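Local coordinates for taurine:2-oxoglutarate aminotransferase (Bifidobacterium kashiwanohense PV20-2, PDB 6JIX), which transfers the amino group of taurine to 2-oxoglutarate, with pyridoxal 5'-phosphate as cofactor, yielding sulfoacetaldehyde and glutamate, at the interface of chains A and B. Numbering follows the deposited sequence. Chains: chain A/B, taurine:2-oxoglutarate aminotransferase.

Contact 1: the interface of chains A and B. Residues chain A 69, 72, 287-288; chain B 72, 76, 80, 319.
B:Cys80 lies over one face of the A:Tyr287 side chain, at the end where the ring joins its CB. The CB-SG bond of the cysteine runs roughly parallel to the ring plane. Its CB sits over the ring root, 3.8 Å from A:Tyr287 CG. Its SG stays at about the same height above the ring plane but lies outside the ring outline, flanking the CG-CD2 side. The phenol end of the tyrosine points away from the cysteine.

The same sulfur also meets A:Ile72. This isoleucine, on helix 66-78, has a fully extended outer chain (chi2 178°). Its terminal CD1 reaches B:Cys80 SG at 4.0 Å. The sulfur thus packs beside the near end of the tyrosine ring and against a methyl group of chain A.

The CG2 branch of A:Ile72 points another way, toward B:Ile72. Their two CG2 methyls are 4.4 Å apart, a looser approach of equivalent residues near the two-fold axis.

One turn earlier on the chain A helix, A:Val69 sets both methyls against the backbone carbonyl of B:Ala76. CG1 is 3.6 Å from B:Ala76 O, and CG2 is 3.8 Å from that O. B:Ala76 ends helix 66-76 of its chain, so the valine packs on a helix end.

B:Leu319, near the start of helix 318-333, has CG anti to its backbone N (chi1 -161°). This carries its CD2 methyl across to the loop at A:Tyr287 and A:Val288. The leucine and A:Val288 side chains cross obliquely, with CG2 of the valine 4.0 Å from B:Leu319 CD2. The patch is a largely apolar part of the subunit interface. That same leucine methyl lies 3.7 Å from the backbone oxygen A:Tyr287 O.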
ATOM      1  N   VAL A  69      -1.785   4.073  21.293  1.00 28.32           N
ATOM      2  CA  VAL A  69      -1.675   5.520  21.153  1.00 26.79           C
ATOM      3  C   VAL A  69      -0.357   6.003  21.735  1.00 26.56           C
ATOM      4  O   VAL A  69       0.390   6.749  21.095  1.00 29.02           O
ATOM      5  CB  VAL A  69      -2.873   6.221  21.818  1.00 31.02           C
ATOM      6  CG1 VAL A  69      -2.595   7.718  21.934  1.00 34.18           C
ATOM      7  CG2 VAL A  69      -4.163   5.960  21.039  1.00 26.01           C
ATOM      8  N   ILE A  72       2.739   5.079  19.761  1.00 23.81           N
ATOM      9  CA  ILE A  72       2.850   5.903  18.566  1.00 23.03           C
ATOM     10  C   ILE A  72       3.526   7.228  18.908  1.00 27.41           C
ATOM     11  O   ILE A  72       4.477   7.652  18.237  1.00 25.43           O
ATOM     12  CB  ILE A  72       1.462   6.097  17.931  1.00 22.79           C
ATOM     13  CG1 ILE A  72       0.969   4.757  17.375  1.00 23.29           C
ATOM     14  CG2 ILE A  72       1.523   7.101  16.809  1.00 24.18           C
ATOM     15  CD1 ILE A  72      -0.413   4.784  16.766  1.00 19.51           C
ATOM     16  N   TYR A 287      -4.376   1.707  13.387  1.00 22.98           N
ATOM     17  CA  TYR A 287      -3.908   2.985  13.895  1.00 24.28           C
ATOM     18  C   TYR A 287      -2.792   3.555  13.029  1.00 27.15           C
ATOM     19  O   TYR A 287      -2.680   4.777  12.909  1.00 26.80           O
ATOM     20  CB  TYR A 287      -3.431   2.843  15.340  1.00 24.27           C
ATOM     21  CG  TYR A 287      -4.494   2.580  16.389  1.00 28.29           C
ATOM     22  CD1 TYR A 287      -5.769   2.121  16.052  1.00 28.91           C
ATOM     23  CD2 TYR A 287      -4.204   2.766  17.746  1.00 35.71           C
ATOM     24  CE1 TYR A 287      -6.726   1.873  17.047  1.00 31.32           C
ATOM     25  CE2 TYR A 287      -5.143   2.519  18.747  1.00 28.19           C
ATOM     26  CZ  TYR A 287      -6.395   2.076  18.401  1.00 33.89           C
ATOM     27  OH  TYR A 287      -7.300   1.843  19.420  1.00 29.99           O
ATOM     28  N   VAL A 288      -1.974   2.697  12.421  1.00 28.54           N
ATOM     29  CA  VAL A 288      -0.975   3.091  11.424  1.00 24.38           C
ATOM     30  C   VAL A 288      -0.976   2.030  10.332  1.00 25.83           C
ATOM     31  O   VAL A 288      -0.999   0.831  10.654  1.00 21.72           O
ATOM     32  CB  VAL A 288       0.428   3.222  12.036  1.00 23.52           C
ATOM     33  CG1 VAL A 288       1.412   3.823  11.020  1.00 20.77           C
ATOM     34  CG2 VAL A 288       0.378   4.039  13.303  1.00 22.04           C
TER
ATOM     35  N   ILE B  72       1.079  14.679  14.436  1.00 26.23           N
ATOM     36  CA  ILE B  72       0.804  13.247  14.572  1.00 24.90           C
ATOM     37  C   ILE B  72       0.335  12.926  15.986  1.00 26.22           C
ATOM     38  O   ILE B  72      -0.702  12.282  16.187  1.00 22.39           O
ATOM     39  CB  ILE B  72       2.057  12.425  14.217  1.00 23.30           C
ATOM     40  CG1 ILE B  72       2.340  12.428  12.713  1.00 23.02           C
ATOM     41  CG2 ILE B  72       1.904  11.001  14.718  1.00 24.03           C
ATOM     42  CD1 ILE B  72       3.762  11.954  12.369  1.00 21.76           C
ATOM     43  N   ALA B  76      -3.217  11.502  17.188  1.00 27.40           N
ATOM     44  CA  ALA B  76      -3.301  10.238  17.918  1.00 27.36           C
ATOM     45  C   ALA B  76      -4.137  10.370  19.193  1.00 34.24           C
ATOM     46  O   ALA B  76      -4.780   9.399  19.612  1.00 37.81           O
ATOM     47  CB  ALA B  76      -1.896   9.733  18.258  1.00 19.07           C
ATOM     48  N   CYS B  80      -6.967   7.852  15.731  1.00 27.46           N
ATOM     49  CA  CYS B  80      -5.885   7.425  14.848  1.00 22.33           C
ATOM     50  C   CYS B  80      -6.410   7.044  13.472  1.00 23.87           C
ATOM     51  O   CYS B  80      -5.761   7.317  12.454  1.00 24.34           O
ATOM     52  CB  CYS B  80      -5.121   6.262  15.469  1.00 28.15           C
ATOM     53  SG  CYS B  80      -3.879   6.763  16.680  1.00 33.29           S
ATOM     54  N   LEU B 319      -4.683   9.492  10.805  1.00 20.85           N
ATOM     55  CA  LEU B 319      -3.367   9.887  11.298  1.00 18.79           C
ATOM     56  C   LEU B 319      -2.478  10.375  10.157  1.00 22.51           C
ATOM     57  O   LEU B 319      -1.824  11.422  10.258  1.00 20.80           O
ATOM     58  CB  LEU B 319      -2.714   8.712  12.018  1.00 17.89           C
ATOM     59  CG  LEU B 319      -1.567   9.101  12.946  1.00 20.75           C
ATOM     60  CD1 LEU B 319      -2.073   9.730  14.261  1.00 15.36           C
ATOM     61  CD2 LEU B 319      -0.686   7.890  13.197  1.00 17.61           C
TER

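Contact 2: the interface of chains A and B. Residues chain A 118, 121, 147, 149; chain B 121, 147-148.
A:Glu121 bends at chi2 (-101°), and this turns its carboxylate along the surface of B:Thr147 and B:Ile148. In B:Thr147, chi1 is 43°, which places CG2 beside the backbone N and directs this methyl at the glutamate. The A:Glu121 and B:Thr147 side chains cross at about a right angle. B:Thr147 CG2 rests 3.5 Å from A:Glu121 CG. The exchanged pair is alike: A:Thr147 CG2 lies 3.6 Å from B:Glu121 CG.

The hydroxyls of the threonines turn back to their own chains. A:Thr147 OG1 donates a hydrogen bond to the anti lone pair of A:Glu121 OE1. B:Thr147 OG1 donates to B:Glu121 OE2 at 2.7 Å. Each bond helps fix the rotation of a carboxylate.

The other oxygen, A:Glu121 OE2, accepts a nearly straight hydrogen bond across the interface from the backbone B:Ile148 N (3.1 Å). That N-H comes from above the carboxylate plane. It belongs to the first turn of helix 148-153, whose N-terminal end may stabilise the negative charge. An alanine in place of A:Glu121 would probably leave B:Ile148 N and A:Thr147 OG1 without the carboxylate that accepts their hydrogen bonds, and take away much of the surface B:Thr147 CG2 packs on.

B:Ile148 CD1 covers A:Gly149 CA at 3.5 Å. The site joins the two subunits close to the segments that line the pyridoxal phosphate pockets, and so probably steadies them.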
ATOM      1  N   ASP A 118      -1.004  -5.181  -0.812  1.00 23.11           N
ATOM      2  CA  ASP A 118       0.379  -5.341  -1.263  1.00 24.11           C
ATOM      3  C   ASP A 118       1.030  -6.568  -0.619  1.00 23.89           C
ATOM      4  O   ASP A 118       1.928  -7.182  -1.214  1.00 24.97           O
ATOM      5  CB  ASP A 118       1.216  -4.055  -1.105  1.00 15.74           C
ATOM      6  CG  ASP A 118       1.186  -3.448   0.293  1.00 30.35           C
ATOM      7  OD1 ASP A 118       0.356  -3.832   1.155  1.00 30.00           O
ATOM      8  OD2 ASP A 118       2.026  -2.542   0.520  1.00 29.85           O
ATOM      9  N   GLU A 121      -0.003  -9.280  -2.977  1.00 25.30           N
ATOM     10  CA  GLU A 121       0.817  -9.081  -4.174  1.00 22.45           C
ATOM     11  C   GLU A 121       2.198  -9.679  -3.988  1.00 20.63           C
ATOM     12  O   GLU A 121       2.721 -10.370  -4.865  1.00 22.33           O
ATOM     13  CB  GLU A 121       0.958  -7.591  -4.496  1.00 27.58           C
ATOM     14  CG  GLU A 121      -0.331  -6.829  -4.714  1.00 27.46           C
ATOM     15  CD  GLU A 121      -0.623  -6.618  -6.184  1.00 32.55           C
ATOM     16  OE1 GLU A 121      -1.446  -5.735  -6.504  1.00 32.32           O
ATOM     17  OE2 GLU A 121      -0.029  -7.339  -7.023  1.00 35.61           O
ATOM     18  N   THR A 147      -5.567  -3.804  -5.900  1.00 24.97           N
ATOM     19  CA  THR A 147      -4.540  -3.566  -6.899  1.00 32.50           C
ATOM     20  C   THR A 147      -4.527  -4.717  -7.908  1.00 32.11           C
ATOM     21  O   THR A 147      -5.045  -5.805  -7.643  1.00 35.90           O
ATOM     22  CB  THR A 147      -3.178  -3.364  -6.217  1.00 31.33           C
ATOM     23  OG1 THR A 147      -2.988  -4.345  -5.193  1.00 28.85           O
ATOM     24  CG2 THR A 147      -3.123  -2.002  -5.559  1.00 23.41           C
ATOM     25  N   GLY A 149      -2.711  -7.019  -9.071  1.00 30.78           N
ATOM     26  CA  GLY A 149      -2.342  -8.373  -8.688  1.00 31.73           C
ATOM     27  C   GLY A 149      -3.323  -8.999  -7.710  1.00 36.30           C
ATOM     28  O   GLY A 149      -3.826 -10.108  -7.932  1.00 31.81           O
TER
ATOM     29  N   GLU B 121      -1.317   2.166  -9.325  1.00 21.99           N
ATOM     30  CA  GLU B 121      -2.311   1.125  -9.585  1.00 22.51           C
ATOM     31  C   GLU B 121      -3.702   1.715  -9.814  1.00 23.18           C
ATOM     32  O   GLU B 121      -4.409   1.346 -10.761  1.00 21.62           O
ATOM     33  CB  GLU B 121      -2.354   0.136  -8.417  1.00 25.01           C
ATOM     34  CG  GLU B 121      -1.080  -0.649  -8.167  1.00 27.54           C
ATOM     35  CD  GLU B 121      -1.094  -2.003  -8.857  1.00 38.09           C
ATOM     36  OE1 GLU B 121      -2.137  -2.331  -9.492  1.00 35.28           O
ATOM     37  OE2 GLU B 121      -0.060  -2.725  -8.772  1.00 36.02           O
ATOM     38  N   THR B 147       4.143  -3.705  -7.085  1.00 33.69           N
ATOM     39  CA  THR B 147       2.977  -4.563  -7.215  1.00 30.98           C
ATOM     40  C   THR B 147       2.698  -4.826  -8.694  1.00 32.93           C
ATOM     41  O   THR B 147       3.159  -4.098  -9.575  1.00 32.03           O
ATOM     42  CB  THR B 147       1.766  -3.947  -6.507  1.00 33.03           C
ATOM     43  OG1 THR B 147       1.682  -2.543  -6.780  1.00 31.49           O
ATOM     44  CG2 THR B 147       1.860  -4.174  -4.988  1.00 28.22           C
ATOM     45  N   ILE B 148       1.941  -5.895  -8.966  1.00 31.55           N
ATOM     46  CA  ILE B 148       1.910  -6.434 -10.328  1.00 37.03           C
ATOM     47  C   ILE B 148       1.527  -5.364 -11.361  1.00 33.33           C
ATOM     48  O   ILE B 148       2.146  -5.273 -12.429  1.00 34.17           O
ATOM     49  CB  ILE B 148       0.995  -7.671 -10.393  1.00 32.32           C
ATOM     50  CG1 ILE B 148       1.432  -8.669  -9.321  1.00 32.23           C
ATOM     51  CG2 ILE B 148       1.105  -8.343 -11.740  1.00 24.79           C
ATOM     52  CD1 ILE B 148       0.704  -9.963  -9.365  1.00 24.26           C
TER

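The centres of contact 1 and contact 2 are about 26 Å apart, and they share no residue. Both join the same two chains, and each has a twin with the chains exchanged. Contact 1 uses helix 66-78 of chain A and its shorter counterpart 66-76 in chain B, the start of helix 318-333 and nearby loops. Contact 2 uses helix 116-131 and the start of helix 148-153, and combines packing with a hydrogen bond between the chains. Each brings the same residue of the two chains close together. The dimer is thus held at separate places, consistent with class-III aminotransferases, whose active sites are built at the subunit interface.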